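Local coordinates for nisin biosynthesis protein nisC (Lactococcus lactis subsp. lactis, PDB 2G0D) that catalyses the cyclisation step of nisin biosynthesis, using a zinc centre to add cysteine thiols to dehydrated residues and so close the thioether rings, at residues L147-D152 against F392-Q397; G36-I41 against A89-H94; K303-L308 against K344-Y349; F250-G255 against L286-G291; S178-S183 against L256-L261. One frame throughout, in Å; residues are numbered along the deposited sequence.

In the fold
The five contacts fall into two groups within one alpha toroid. Contacts 1 and 2 are neighbours, with centres 11 Å apart, and meet where L149 CD1 lies 3.7 Å from L90 CD1. The other group is a chain of touching contacts. Contact 3 packs on contact 4, 14 Å away between centres, with I307 CD1 3.6 Å from W252 CH2, and contact 4 reaches contact 5 through a salt bridge of 2.8 Å between K253 NZ and E260 OE2. Contacts 2 and 5, with centres 36 Å apart, lie on opposite sides of the chain's centre. The zinc ion is held by C278, C324 and H325, none of which belongs to any of the ten segments.

Contact 1. Residues L147-D152 against F392-Q397; sequences LLLIND and FTYWRQ
L149 reaches across from its turn to fill the angle between Y394 and Q397, and it is the residue of L147-D152 that makes the contact. Its CB points toward F392-Q397; CG, anti to the carbonyl carbon (chi1 -68°), lies 3.6 Å from Q397 CD. There the chain forks. The CD1 branch goes to the aliphatic part of the glutamine, 3.6 Å from Q397 CG, and also meets Y394 CB at 3.7 Å. The CD2 branch meets the tyrosine ring obliquely, 3.7 Å from Y394 CD1, and stays close to the glutamine amide group as well. Q397 approaches from the opposite direction, its chain bent at chi2 (72°), whereas Y394 slides past the leucine. No hydrogen bond joins the two segments; the contact is van der Waals packing, apolar against the tyrosine and against the amide-bearing chain of Q397. Each side is shaped locally: a type I turn from L147 to I150 presents L149, and an ST turn, with W395 N donating to T393 OG1, leads into the 3-10 segment that carries Q397. Y217 of helix 208-221 touches both L149 and Q397, while W395 reaches helices 376-387 and 37-45, so loops following helices 140-147 and 376-387 meet here.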
# COMPACT_ATOMS: atom_id res chain seq x y z
N LEU A 147 11.02 4.52 2.39
CA LEU A 147 12.11 5.48 2.73
C LEU A 147 11.90 6.18 4.05
O LEU A 147 12.86 6.33 4.80
CB LEU A 147 12.37 6.49 1.59
CG LEU A 147 12.93 5.89 0.29
CD1 LEU A 147 12.92 6.94 -0.84
CD2 LEU A 147 14.34 5.31 0.48
N LEU A 148 10.64 6.56 4.36
CA LEU A 148 10.31 7.30 5.57
C LEU A 148 10.50 6.54 6.90
O LEU A 148 10.48 7.14 7.98
CB LEU A 148 8.89 7.89 5.49
CG LEU A 148 8.76 9.03 4.47
CD1 LEU A 148 7.29 9.29 4.16
CD2 LEU A 148 9.46 10.34 4.95
N LEU A 149 10.74 5.24 6.80
CA LEU A 149 11.15 4.43 7.95
C LEU A 149 12.65 4.53 8.25
O LEU A 149 13.08 4.07 9.30
CB LEU A 149 10.82 2.95 7.68
CG LEU A 149 9.33 2.55 7.64
CD1 LEU A 149 9.25 1.09 7.20
CD2 LEU A 149 8.64 2.78 9.02
N ILE A 150 13.44 5.06 7.32
CA ILE A 150 14.87 5.23 7.57
C ILE A 150 15.12 6.59 8.21
O ILE A 150 14.81 7.63 7.61
CB ILE A 150 15.72 5.09 6.27
CG1 ILE A 150 15.37 3.82 5.48
CG2 ILE A 150 17.20 5.11 6.59
CD1 ILE A 150 15.96 3.82 4.08
N ASN A 151 15.70 6.60 9.40
CA ASN A 151 15.97 7.86 10.10
C ASN A 151 17.31 8.52 9.74
O ASN A 151 17.56 9.66 10.10
CB ASN A 151 15.82 7.70 11.62
CG ASN A 151 14.42 7.25 12.03
OD1 ASN A 151 14.27 6.25 12.74
ND2 ASN A 151 13.39 7.95 11.58
N ASP A 152 18.16 7.81 9.03
CA ASP A 152 19.44 8.34 8.55
C ASP A 152 19.23 9.62 7.72
O ASP A 152 18.57 9.57 6.68
CB ASP A 152 20.13 7.27 7.71
CG ASP A 152 21.58 7.62 7.38
OD1 ASP A 152 22.01 8.78 7.55
OD2 ASP A 152 22.28 6.69 6.91
N PHE A 392 6.54 -7.59 14.62
CA PHE A 392 7.97 -7.78 14.51
C PHE A 392 8.54 -7.11 13.24
O PHE A 392 9.74 -6.82 13.19
CB PHE A 392 8.28 -9.28 14.51
CG PHE A 392 7.86 -9.99 15.78
CD1 PHE A 392 8.59 -9.83 16.96
CD2 PHE A 392 6.71 -10.79 15.79
CE1 PHE A 392 8.20 -10.48 18.14
CE2 PHE A 392 6.31 -11.45 16.96
CZ PHE A 392 7.05 -11.29 18.14
N THR A 393 7.68 -6.85 12.24
CA THR A 393 8.14 -6.37 10.94
C THR A 393 7.46 -5.06 10.60
O THR A 393 6.53 -4.65 11.30
CB THR A 393 7.77 -7.36 9.78
OG1 THR A 393 6.35 -7.37 9.58
CG2 THR A 393 8.24 -8.80 10.09
N TYR A 394 7.86 -4.45 9.47
CA TYR A 394 7.18 -3.26 8.97
C TYR A 394 6.21 -3.55 7.84
O TYR A 394 5.97 -2.69 6.98
CB TYR A 394 8.20 -2.16 8.56
CG TYR A 394 9.07 -1.69 9.71
CD1 TYR A 394 8.70 -0.59 10.48
CD2 TYR A 394 10.24 -2.36 10.03
CE1 TYR A 394 9.51 -0.16 11.57
CE2 TYR A 394 11.05 -1.96 11.11
CZ TYR A 394 10.68 -0.86 11.86
OH TYR A 394 11.51 -0.47 12.90
N TRP A 395 5.63 -4.75 7.81
CA TRP A 395 4.75 -5.15 6.69
C TRP A 395 3.63 -4.16 6.38
O TRP A 395 3.28 -3.96 5.21
CB TRP A 395 4.14 -6.55 6.89
CG TRP A 395 3.07 -6.66 7.97
CD1 TRP A 395 3.28 -6.75 9.33
CD2 TRP A 395 1.65 -6.78 7.78
NE1 TRP A 395 2.08 -6.90 9.98
CE2 TRP A 395 1.06 -6.92 9.06
CE3 TRP A 395 0.80 -6.78 6.64
CZ2 TRP A 395 -0.33 -7.05 9.25
CZ3 TRP A 395 -0.58 -6.92 6.83
CH2 TRP A 395 -1.13 -7.04 8.13
N ARG A 396 3.07 -3.56 7.43
CA ARG A 396 1.95 -2.60 7.30
C ARG A 396 2.25 -1.36 6.47
O ARG A 396 1.33 -0.76 5.89
CB ARG A 396 1.44 -2.17 8.69
CG ARG A 396 0.49 -3.17 9.31
CD ARG A 396 0.20 -2.88 10.82
NE ARG A 396 -0.73 -3.90 11.37
CZ ARG A 396 -0.95 -4.15 12.66
NH1 ARG A 396 -1.81 -5.12 12.97
NH2 ARG A 396 -0.32 -3.47 13.64
N GLN A 397 3.54 -0.99 6.42
CA GLN A 397 4.03 0.12 5.62
C GLN A 397 3.63 -0.03 4.17
O GLN A 397 3.36 0.95 3.49
CB GLN A 397 5.56 0.22 5.71
CG GLN A 397 6.14 1.63 5.45
CD GLN A 397 5.85 2.63 6.60
OE1 GLN A 397 6.16 3.84 6.51
NE2 GLN A 397 5.28 2.13 7.67

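Contact 2. Residues G36-I41 against A89-H94; sequences GLPGII and ALSILH
S91 turns its OG between its own backbone N and carbonyl carbon (chi1 75°), which lays the hydroxyl beside P38, and I41 holds CG2 anti to its backbone N, against the carbonyl oxygen of S91. These two settings define the contact between helix 37-45 and helix 85-92. The backbones come close, with P38 CA 5.1 Å from S91 CA, consistent with the small serine side chain between them. P38 O then lies 3.3 Å from S91 CB, while the proline's CB is 3.6 Å from S91 OG. One turn further along, I41 CG2 sits 3.3 Å from S91 O, and the same methyl is a looser 4.5 Å from I92 CG2. Apolar side chains surround it: I41 packs on I67 and I92 on I64, both from helix 53-74. This is plain helix-to-helix packing within the toroid. All four touching residues are buried, yet no hydrogen bond spans the interface. S91 OG turns instead to the carbonyl of I88 in its own helix, where it donates a hydrogen bond. The polar hydroxyl is therefore satisfied within its own helix, and what crosses between the helices is carbon against carbon and carbon against carbonyl or hydroxyl oxygen.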
# COMPACT_ATOMS: atom_id res chain seq x y z
N GLY A 36 5.95 -12.82 -4.32
CA GLY A 36 7.15 -13.63 -4.12
C GLY A 36 7.68 -13.63 -2.70
O GLY A 36 6.94 -13.36 -1.73
N LEU A 37 8.98 -13.90 -2.58
CA LEU A 37 9.62 -14.20 -1.29
C LEU A 37 9.58 -13.12 -0.20
O LEU A 37 9.47 -13.44 0.96
CB LEU A 37 11.05 -14.68 -1.51
CG LEU A 37 11.11 -16.12 -2.02
CD1 LEU A 37 12.54 -16.43 -2.57
CD2 LEU A 37 10.72 -17.12 -0.91
N PRO A 38 9.73 -11.84 -0.58
CA PRO A 38 9.57 -10.78 0.41
C PRO A 38 8.26 -10.87 1.23
O PRO A 38 8.29 -10.67 2.45
CB PRO A 38 9.63 -9.51 -0.46
CG PRO A 38 10.58 -9.92 -1.58
CD PRO A 38 10.10 -11.31 -1.91
N GLY A 39 7.12 -11.15 0.58
CA GLY A 39 5.83 -11.36 1.31
C GLY A 39 5.87 -12.57 2.23
O GLY A 39 5.37 -12.53 3.36
N ILE A 40 6.54 -13.63 1.78
CA ILE A 40 6.70 -14.83 2.58
C ILE A 40 7.59 -14.60 3.81
O ILE A 40 7.24 -15.05 4.91
CB ILE A 40 7.28 -15.99 1.73
CG1 ILE A 40 6.44 -16.20 0.47
CG2 ILE A 40 7.34 -17.27 2.53
CD1 ILE A 40 4.92 -16.35 0.69
N ILE A 41 8.72 -13.92 3.61
CA ILE A 41 9.62 -13.52 4.68
C ILE A 41 8.85 -12.71 5.73
O ILE A 41 9.01 -12.96 6.92
CB ILE A 41 10.82 -12.68 4.12
CG1 ILE A 41 11.78 -13.59 3.32
CG2 ILE A 41 11.56 -11.96 5.23
CD1 ILE A 41 12.75 -12.82 2.36
N ALA A 89 13.73 -4.65 0.55
CA ALA A 89 14.26 -3.97 1.74
C ALA A 89 13.25 -3.92 2.88
O ALA A 89 13.62 -4.17 4.03
CB ALA A 89 14.78 -2.58 1.41
N LEU A 90 11.99 -3.58 2.59
CA LEU A 90 10.96 -3.60 3.63
C LEU A 90 10.87 -4.96 4.31
O LEU A 90 10.74 -5.04 5.55
CB LEU A 90 9.56 -3.22 3.07
CG LEU A 90 8.43 -3.07 4.11
CD1 LEU A 90 8.66 -1.84 4.96
CD2 LEU A 90 7.10 -3.01 3.42
N SER A 91 10.94 -6.04 3.50
CA SER A 91 10.75 -7.39 4.03
C SER A 91 11.83 -7.83 5.05
O SER A 91 11.59 -8.72 5.90
CB SER A 91 10.60 -8.41 2.89
OG SER A 91 11.84 -8.70 2.24
N ILE A 92 13.01 -7.17 5.02
CA ILE A 92 14.10 -7.51 5.95
C ILE A 92 14.51 -6.35 6.88
O ILE A 92 15.43 -6.48 7.68
CB ILE A 92 15.36 -8.06 5.21
CG1 ILE A 92 16.03 -6.94 4.38
CG2 ILE A 92 15.00 -9.26 4.32
CD1 ILE A 92 17.29 -7.39 3.64
N LEU A 93 13.85 -5.22 6.75
CA LEU A 93 14.24 -4.00 7.49
C LEU A 93 14.41 -4.24 9.01
O LEU A 93 15.38 -3.75 9.60
CB LEU A 93 13.26 -2.85 7.21
CG LEU A 93 13.60 -1.52 7.89
CD1 LEU A 93 14.98 -1.00 7.48
CD2 LEU A 93 12.56 -0.49 7.59
N HIS A 94 13.49 -4.99 9.63
CA HIS A 94 13.54 -5.30 11.08
C HIS A 94 14.78 -6.09 11.53
O HIS A 94 15.08 -6.16 12.72
CB HIS A 94 12.32 -6.10 11.48
CG HIS A 94 12.25 -7.43 10.80
ND1 HIS A 94 11.90 -7.54 9.47
CD2 HIS A 94 12.50 -8.68 11.24
CE1 HIS A 94 11.94 -8.82 9.13
NE2 HIS A 94 12.30 -9.52 10.18

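Contact 3. Residues K303-L308 against K344-Y349; sequences KAEKIL and KKFDSY
E305 OE1 has two polar partners: K345 NZ forms a salt bridge with it at 3.2 Å, a weak hydrogen bond, and the hydroxyl of T343 bonds to the same oxygen. T343 OG1 in turn bonds to the backbone N of K345, tying the lysine's own turn to the carboxylate. The two charged chains cross at about a right angle, with the lysine bent at its last torsion (chi4 51°) to bring NZ round to OE1. Beside this polar part lies the F346 ring. L308 CD2 stands over one face as a CH-pi contact, 3.9 Å from the centroid and 19° off the normal, and K345 CB covers the opposite face. At the ring's edge, near its plane, E305 O meets F346 CZ at 3.7 Å. F346, third residue of a type I turn from K344 to D347, is the N-cap of helix 347-355. A turn linking helices 327-341 and 347-355 is thus docked on helix 298-314, loop-on-helix packing between successive helices of the alpha toroid.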
# COMPACT_ATOMS: atom_id res chain seq x y z
N LYS A 303 -14.96 12.30 9.46
CA LYS A 303 -15.46 11.79 8.17
C LYS A 303 -14.78 10.47 7.83
O LYS A 303 -15.46 9.54 7.39
CB LYS A 303 -15.20 12.77 7.03
CG LYS A 303 -15.97 12.37 5.77
CD LYS A 303 -16.14 13.53 4.80
CE LYS A 303 -16.88 13.05 3.56
NZ LYS A 303 -17.40 14.15 2.75
N ALA A 304 -13.47 10.39 8.04
CA ALA A 304 -12.74 9.14 7.78
C ALA A 304 -13.49 7.94 8.38
O ALA A 304 -13.67 6.93 7.72
CB ALA A 304 -11.29 9.21 8.29
N GLU A 305 -13.94 8.07 9.63
CA GLU A 305 -14.62 6.97 10.29
C GLU A 305 -15.95 6.63 9.65
O GLU A 305 -16.30 5.46 9.52
CB GLU A 305 -14.86 7.30 11.75
CG GLU A 305 -13.62 7.26 12.56
CD GLU A 305 -13.95 7.05 14.01
OE1 GLU A 305 -14.26 5.88 14.39
OE2 GLU A 305 -13.90 8.05 14.75
N LYS A 306 -16.68 7.67 9.28
CA LYS A 306 -17.99 7.51 8.66
C LYS A 306 -17.84 6.79 7.31
O LYS A 306 -18.59 5.88 7.01
CB LYS A 306 -18.70 8.87 8.49
CG LYS A 306 -19.14 9.52 9.82
CD LYS A 306 -20.09 10.70 9.54
CE LYS A 306 -20.37 11.56 10.76
NZ LYS A 306 -20.41 10.84 12.06
N ILE A 307 -16.84 7.21 6.53
CA ILE A 307 -16.52 6.59 5.23
C ILE A 307 -16.20 5.10 5.38
O ILE A 307 -16.69 4.27 4.62
CB ILE A 307 -15.30 7.26 4.55
CG1 ILE A 307 -15.59 8.73 4.18
CG2 ILE A 307 -14.89 6.49 3.26
CD1 ILE A 307 -14.31 9.47 3.71
N LEU A 308 -15.37 4.75 6.37
CA LEU A 308 -14.96 3.36 6.51
C LEU A 308 -16.15 2.54 7.01
O LEU A 308 -16.36 1.41 6.59
CB LEU A 308 -13.76 3.22 7.47
CG LEU A 308 -13.27 1.77 7.72
CD1 LEU A 308 -12.93 1.06 6.40
CD2 LEU A 308 -12.09 1.75 8.69
N LYS A 344 -14.23 2.24 18.83
CA LYS A 344 -14.84 0.92 19.01
C LYS A 344 -15.80 0.60 17.86
O LYS A 344 -16.37 -0.49 17.81
CB LYS A 344 -15.59 0.85 20.36
CG LYS A 344 -14.67 0.74 21.58
CD LYS A 344 -15.45 0.71 22.90
CE LYS A 344 -15.96 -0.71 23.24
NZ LYS A 344 -16.65 -0.80 24.59
N LYS A 345 -15.93 1.54 16.93
CA LYS A 345 -16.83 1.41 15.75
C LYS A 345 -16.70 0.14 14.90
O LYS A 345 -17.66 -0.28 14.26
CB LYS A 345 -16.65 2.62 14.83
CG LYS A 345 -17.32 3.87 15.36
CD LYS A 345 -17.17 5.03 14.38
CE LYS A 345 -17.52 6.34 15.09
NZ LYS A 345 -16.74 6.43 16.38
N PHE A 346 -15.51 -0.46 14.87
CA PHE A 346 -15.26 -1.56 13.94
C PHE A 346 -15.05 -2.87 14.69
O PHE A 346 -14.57 -3.88 14.12
CB PHE A 346 -14.07 -1.20 13.04
CG PHE A 346 -14.18 0.18 12.44
CD1 PHE A 346 -15.15 0.46 11.47
CD2 PHE A 346 -13.37 1.21 12.89
CE1 PHE A 346 -15.30 1.73 10.93
CE2 PHE A 346 -13.50 2.51 12.34
CZ PHE A 346 -14.48 2.76 11.37
N ASP A 347 -15.38 -2.83 15.98
CA ASP A 347 -15.14 -3.94 16.89
C ASP A 347 -15.87 -5.21 16.50
O ASP A 347 -15.29 -6.29 16.55
CB ASP A 347 -15.48 -3.54 18.32
CG ASP A 347 -14.36 -2.74 18.96
OD1 ASP A 347 -13.29 -2.53 18.31
OD2 ASP A 347 -14.55 -2.32 20.11
N SER A 348 -17.11 -5.06 16.07
CA SER A 348 -17.93 -6.19 15.67
C SER A 348 -17.43 -6.88 14.41
O SER A 348 -17.37 -8.11 14.36
CB SER A 348 -19.38 -5.74 15.50
OG SER A 348 -19.95 -5.63 16.78
N TYR A 349 -17.08 -6.09 13.41
CA TYR A 349 -16.48 -6.62 12.19
C TYR A 349 -15.18 -7.33 12.47
O TYR A 349 -14.93 -8.41 11.92
CB TYR A 349 -16.23 -5.50 11.20
CG TYR A 349 -17.46 -4.68 10.90
CD1 TYR A 349 -18.50 -5.19 10.12
CD2 TYR A 349 -17.57 -3.37 11.37
CE1 TYR A 349 -19.63 -4.42 9.81
CE2 TYR A 349 -18.70 -2.58 11.07
CZ TYR A 349 -19.72 -3.12 10.30
OH TYR A 349 -20.81 -2.36 10.02

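Contact 4. Residues F250-G255 against L286-G291; sequences FLWKDG and LLYLYG
W252 and Y288 alone carry this contact, in which a loop of the alpha toroid is packed against helix 281-294. The tight part is small. The far end of the indole, at CZ2 and CH2, comes against the hydroxyl end of the tyrosine, and the two side chains arrive from opposite directions. The rings meet obliquely, planes at 44° and centroids 5.8 Å apart. Y288 CE2 lies 4.0 Å from W252 CH2. Elsewhere the two segments are far apart: their nearest CA atoms, in W252 and L287, are 13.0 Å from each other, and F250 and D254 on the loop are partly exposed. The two rings, by contrast, are buried. The long aromatic side chains span the distance between the backbones: both CB atoms point toward the other segment, and W252 CG lies anti to its carbonyl carbon (chi1 -77°). I307 of helix 298-314 rests against both rings, and Y239 of helix 226-242 meets the indole edge-to-face. The polar atoms have partners outside the pair: W252 NE1 donates to Y239 O, and Y288 OH is hydrogen-bonded to E240 OE2, a carboxylate that also pairs with K303. Closest of all across the contact is the phenolic oxygen, Y288 OH, 3.4 Å from W252 CZ2.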
# COMPACT_ATOMS: atom_id res chain seq x y z
N PHE A 250 -20.55 8.75 0.66
CA PHE A 250 -19.32 8.04 1.03
C PHE A 250 -18.78 7.13 -0.08
O PHE A 250 -18.00 6.22 0.19
CB PHE A 250 -19.45 7.26 2.36
CG PHE A 250 -20.02 8.07 3.49
CD1 PHE A 250 -19.38 9.22 3.93
CD2 PHE A 250 -21.21 7.69 4.10
CE1 PHE A 250 -19.92 9.97 4.98
CE2 PHE A 250 -21.75 8.45 5.15
CZ PHE A 250 -21.09 9.58 5.58
N LEU A 251 -19.19 7.40 -1.31
CA LEU A 251 -18.72 6.65 -2.49
C LEU A 251 -18.05 7.57 -3.51
O LEU A 251 -18.38 8.75 -3.62
CB LEU A 251 -19.86 5.84 -3.14
CG LEU A 251 -20.27 4.56 -2.40
CD1 LEU A 251 -21.60 4.05 -2.89
CD2 LEU A 251 -19.16 3.44 -2.48
N TRP A 252 -17.07 7.01 -4.22
CA TRP A 252 -16.33 7.71 -5.24
C TRP A 252 -16.11 6.76 -6.40
O TRP A 252 -15.84 5.56 -6.19
CB TRP A 252 -14.95 8.14 -4.69
CG TRP A 252 -14.96 9.33 -3.77
CD1 TRP A 252 -14.73 10.63 -4.12
CD2 TRP A 252 -15.16 9.33 -2.34
NE1 TRP A 252 -14.79 11.44 -3.01
CE2 TRP A 252 -15.05 10.68 -1.91
CE3 TRP A 252 -15.39 8.34 -1.38
CZ2 TRP A 252 -15.19 11.06 -0.57
CZ3 TRP A 252 -15.54 8.71 -0.04
CH2 TRP A 252 -15.45 10.07 0.35
N LYS A 253 -16.22 7.29 -7.61
CA LYS A 253 -15.82 6.54 -8.80
C LYS A 253 -14.31 6.33 -8.79
O LYS A 253 -13.57 7.10 -8.16
CB LYS A 253 -16.21 7.30 -10.07
CG LYS A 253 -17.70 7.60 -10.20
CD LYS A 253 -17.94 8.67 -11.25
CE LYS A 253 -17.56 8.24 -12.65
NZ LYS A 253 -17.48 9.43 -13.54
N ASP A 254 -13.86 5.30 -9.51
CA ASP A 254 -12.44 4.95 -9.60
C ASP A 254 -11.65 6.04 -10.33
O ASP A 254 -10.46 6.21 -10.09
CB ASP A 254 -12.25 3.65 -10.37
CG ASP A 254 -12.57 2.40 -9.56
OD1 ASP A 254 -13.05 2.49 -8.41
OD2 ASP A 254 -12.34 1.30 -10.12
N GLY A 255 -12.32 6.73 -11.24
CA GLY A 255 -11.67 7.72 -12.10
C GLY A 255 -12.61 8.88 -12.42
O GLY A 255 -13.83 8.68 -12.49
N LEU A 286 -8.39 6.33 4.49
CA LEU A 286 -7.02 6.58 4.99
C LEU A 286 -6.56 8.02 4.67
O LEU A 286 -5.97 8.69 5.51
CB LEU A 286 -6.03 5.53 4.43
CG LEU A 286 -6.23 4.08 4.92
CD1 LEU A 286 -5.33 3.06 4.18
CD2 LEU A 286 -5.98 4.02 6.39
N LEU A 287 -6.85 8.49 3.47
CA LEU A 287 -6.57 9.89 3.12
C LEU A 287 -7.18 10.86 4.15
O LEU A 287 -6.52 11.77 4.61
CB LEU A 287 -7.09 10.23 1.71
CG LEU A 287 -7.01 11.72 1.32
CD1 LEU A 287 -5.54 12.20 1.18
CD2 LEU A 287 -7.78 11.98 0.03
N TYR A 288 -8.44 10.64 4.52
CA TYR A 288 -9.14 11.58 5.38
C TYR A 288 -8.58 11.47 6.81
O TYR A 288 -8.45 12.46 7.54
CB TYR A 288 -10.64 11.31 5.34
CG TYR A 288 -11.38 11.90 4.14
CD1 TYR A 288 -12.06 13.13 4.26
CD2 TYR A 288 -11.41 11.25 2.90
CE1 TYR A 288 -12.74 13.70 3.18
CE2 TYR A 288 -12.10 11.82 1.80
CZ TYR A 288 -12.78 13.04 1.96
OH TYR A 288 -13.47 13.62 0.92
N LEU A 289 -8.25 10.24 7.19
CA LEU A 289 -7.74 9.96 8.50
C LEU A 289 -6.39 10.68 8.64
O LEU A 289 -6.22 11.51 9.53
CB LEU A 289 -7.57 8.42 8.66
CG LEU A 289 -6.91 7.98 9.97
CD1 LEU A 289 -7.78 8.51 11.14
CD2 LEU A 289 -6.72 6.48 10.04
N TYR A 290 -5.46 10.34 7.74
CA TYR A 290 -4.12 10.89 7.75
C TYR A 290 -4.09 12.40 7.51
O TYR A 290 -3.36 13.11 8.20
CB TYR A 290 -3.24 10.16 6.73
CG TYR A 290 -3.00 8.67 7.02
CD1 TYR A 290 -2.98 8.17 8.34
CD2 TYR A 290 -2.77 7.78 5.98
CE1 TYR A 290 -2.74 6.81 8.60
CE2 TYR A 290 -2.55 6.43 6.22
CZ TYR A 290 -2.52 5.95 7.52
OH TYR A 290 -2.32 4.60 7.73
N GLY A 291 -4.86 12.87 6.53
CA GLY A 291 -5.03 14.33 6.30
C GLY A 291 -5.55 15.04 7.53
O GLY A 291 -5.00 16.07 7.96

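Contact 5. Residues S178-S183 against L256-L261; sequences SLYIKS and LVADEL
Y180 supplies most of the buried area, laid along the start of helix 258-263, with A258 and L261 as its main partners. The tyrosine's CG runs anti to its backbone N (chi1 -163°), sending the phenol across to the other segment. There A258 N donates to Y180 OH at 2.9 Å, with an angle of 146° at the hydrogen, and approaches at the ring's edge, near its plane. A258 CB lies 3.4 Å from Y180 OH. The helix begins one residue after strand 255-256, half of the small antiparallel sheet with 200-201 in this alpha toroid, with V257 between as N-cap. Y180 OH has a second hydrogen-bond partner in L197 O, so two bonds fix its position. Further along the edge L261 CD1 meets Y180 CD2 at 3.7 Å, the side chains crossing at a slant. Within the second segment, V257 N donates to the anti lone pair of E260 OE1 at 3.1 Å, nearly straight at 172°.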
# COMPACT_ATOMS: atom_id res chain seq x y z
N SER A 178 -2.49 18.06 -14.02
CA SER A 178 -1.29 17.15 -13.96
C SER A 178 -1.39 15.62 -13.82
O SER A 178 -0.84 14.89 -14.66
CB SER A 178 -0.16 17.72 -13.09
OG SER A 178 0.41 18.88 -13.70
N LEU A 179 -2.03 15.14 -12.75
CA LEU A 179 -2.11 13.70 -12.47
C LEU A 179 -3.03 12.96 -13.44
O LEU A 179 -3.17 11.73 -13.38
CB LEU A 179 -2.58 13.47 -11.03
N TYR A 180 -3.64 13.72 -14.35
CA TYR A 180 -4.56 13.15 -15.33
C TYR A 180 -3.85 12.14 -16.20
O TYR A 180 -2.73 12.39 -16.64
CB TYR A 180 -5.16 14.25 -16.20
CG TYR A 180 -6.41 13.83 -16.95
CD1 TYR A 180 -6.34 13.37 -18.26
CD2 TYR A 180 -7.66 13.89 -16.33
CE1 TYR A 180 -7.49 13.01 -18.96
CE2 TYR A 180 -8.82 13.52 -17.01
CZ TYR A 180 -8.74 13.08 -18.33
OH TYR A 180 -9.90 12.72 -19.01
N ILE A 181 -4.49 10.99 -16.42
CA ILE A 181 -3.91 9.93 -17.22
C ILE A 181 -4.66 9.87 -18.54
O ILE A 181 -5.89 9.71 -18.55
CB ILE A 181 -4.00 8.53 -16.52
CG1 ILE A 181 -3.41 8.58 -15.09
CG2 ILE A 181 -3.29 7.45 -17.35
CD1 ILE A 181 -1.91 8.91 -15.01
N LYS A 182 -3.91 10.01 -19.64
CA LYS A 182 -4.47 9.86 -20.98
C LYS A 182 -4.85 8.39 -21.23
O LYS A 182 -4.26 7.47 -20.64
CB LYS A 182 -3.49 10.39 -22.04
N SER A 183 -5.83 8.19 -22.10
CA SER A 183 -6.39 6.85 -22.37
C SER A 183 -5.27 5.87 -22.72
O SER A 183 -5.27 4.72 -22.28
CB SER A 183 -7.39 6.93 -23.53
OG SER A 183 -8.14 5.73 -23.62
N LEU A 256 -12.03 10.07 -12.61
CA LEU A 256 -12.76 11.28 -13.00
C LEU A 256 -12.24 11.78 -14.33
O LEU A 256 -11.03 11.90 -14.52
CB LEU A 256 -12.63 12.40 -11.95
CG LEU A 256 -13.16 12.12 -10.54
CD1 LEU A 256 -12.83 13.27 -9.63
CD2 LEU A 256 -14.66 11.82 -10.50
N VAL A 257 -13.15 12.05 -15.25
CA VAL A 257 -12.79 12.37 -16.64
C VAL A 257 -12.73 13.89 -16.83
O VAL A 257 -13.38 14.64 -16.08
CB VAL A 257 -13.77 11.69 -17.62
CG1 VAL A 257 -13.54 12.13 -19.05
CG2 VAL A 257 -13.66 10.15 -17.52
N ALA A 258 -11.93 14.33 -17.81
CA ALA A 258 -11.60 15.74 -18.02
C ALA A 258 -12.79 16.68 -17.90
O ALA A 258 -12.70 17.69 -17.19
CB ALA A 258 -10.91 15.92 -19.38
N ASP A 259 -13.89 16.34 -18.56
CA ASP A 259 -15.10 17.17 -18.56
C ASP A 259 -15.74 17.30 -17.17
O ASP A 259 -16.14 18.40 -16.77
CB ASP A 259 -16.12 16.71 -19.62
CG ASP A 259 -16.54 15.24 -19.46
OD1 ASP A 259 -15.86 14.47 -18.75
OD2 ASP A 259 -17.57 14.85 -20.06
N GLU A 260 -15.82 16.18 -16.45
CA GLU A 260 -16.33 16.16 -15.09
C GLU A 260 -15.49 17.07 -14.19
O GLU A 260 -16.04 17.82 -13.36
CB GLU A 260 -16.33 14.74 -14.53
CG GLU A 260 -17.18 13.77 -15.34
CD GLU A 260 -17.25 12.39 -14.72
OE1 GLU A 260 -16.18 11.77 -14.56
OE2 GLU A 260 -18.37 11.93 -14.40
N LEU A 261 -14.17 17.01 -14.35
CA LEU A 261 -13.24 17.88 -13.63
C LEU A 261 -13.47 19.35 -14.00
O LEU A 261 -13.51 20.22 -13.11
CB LEU A 261 -11.79 17.47 -13.91
CG LEU A 261 -11.34 16.09 -13.38
CD1 LEU A 261 -10.04 15.61 -14.01
CD2 LEU A 261 -11.20 16.16 -11.88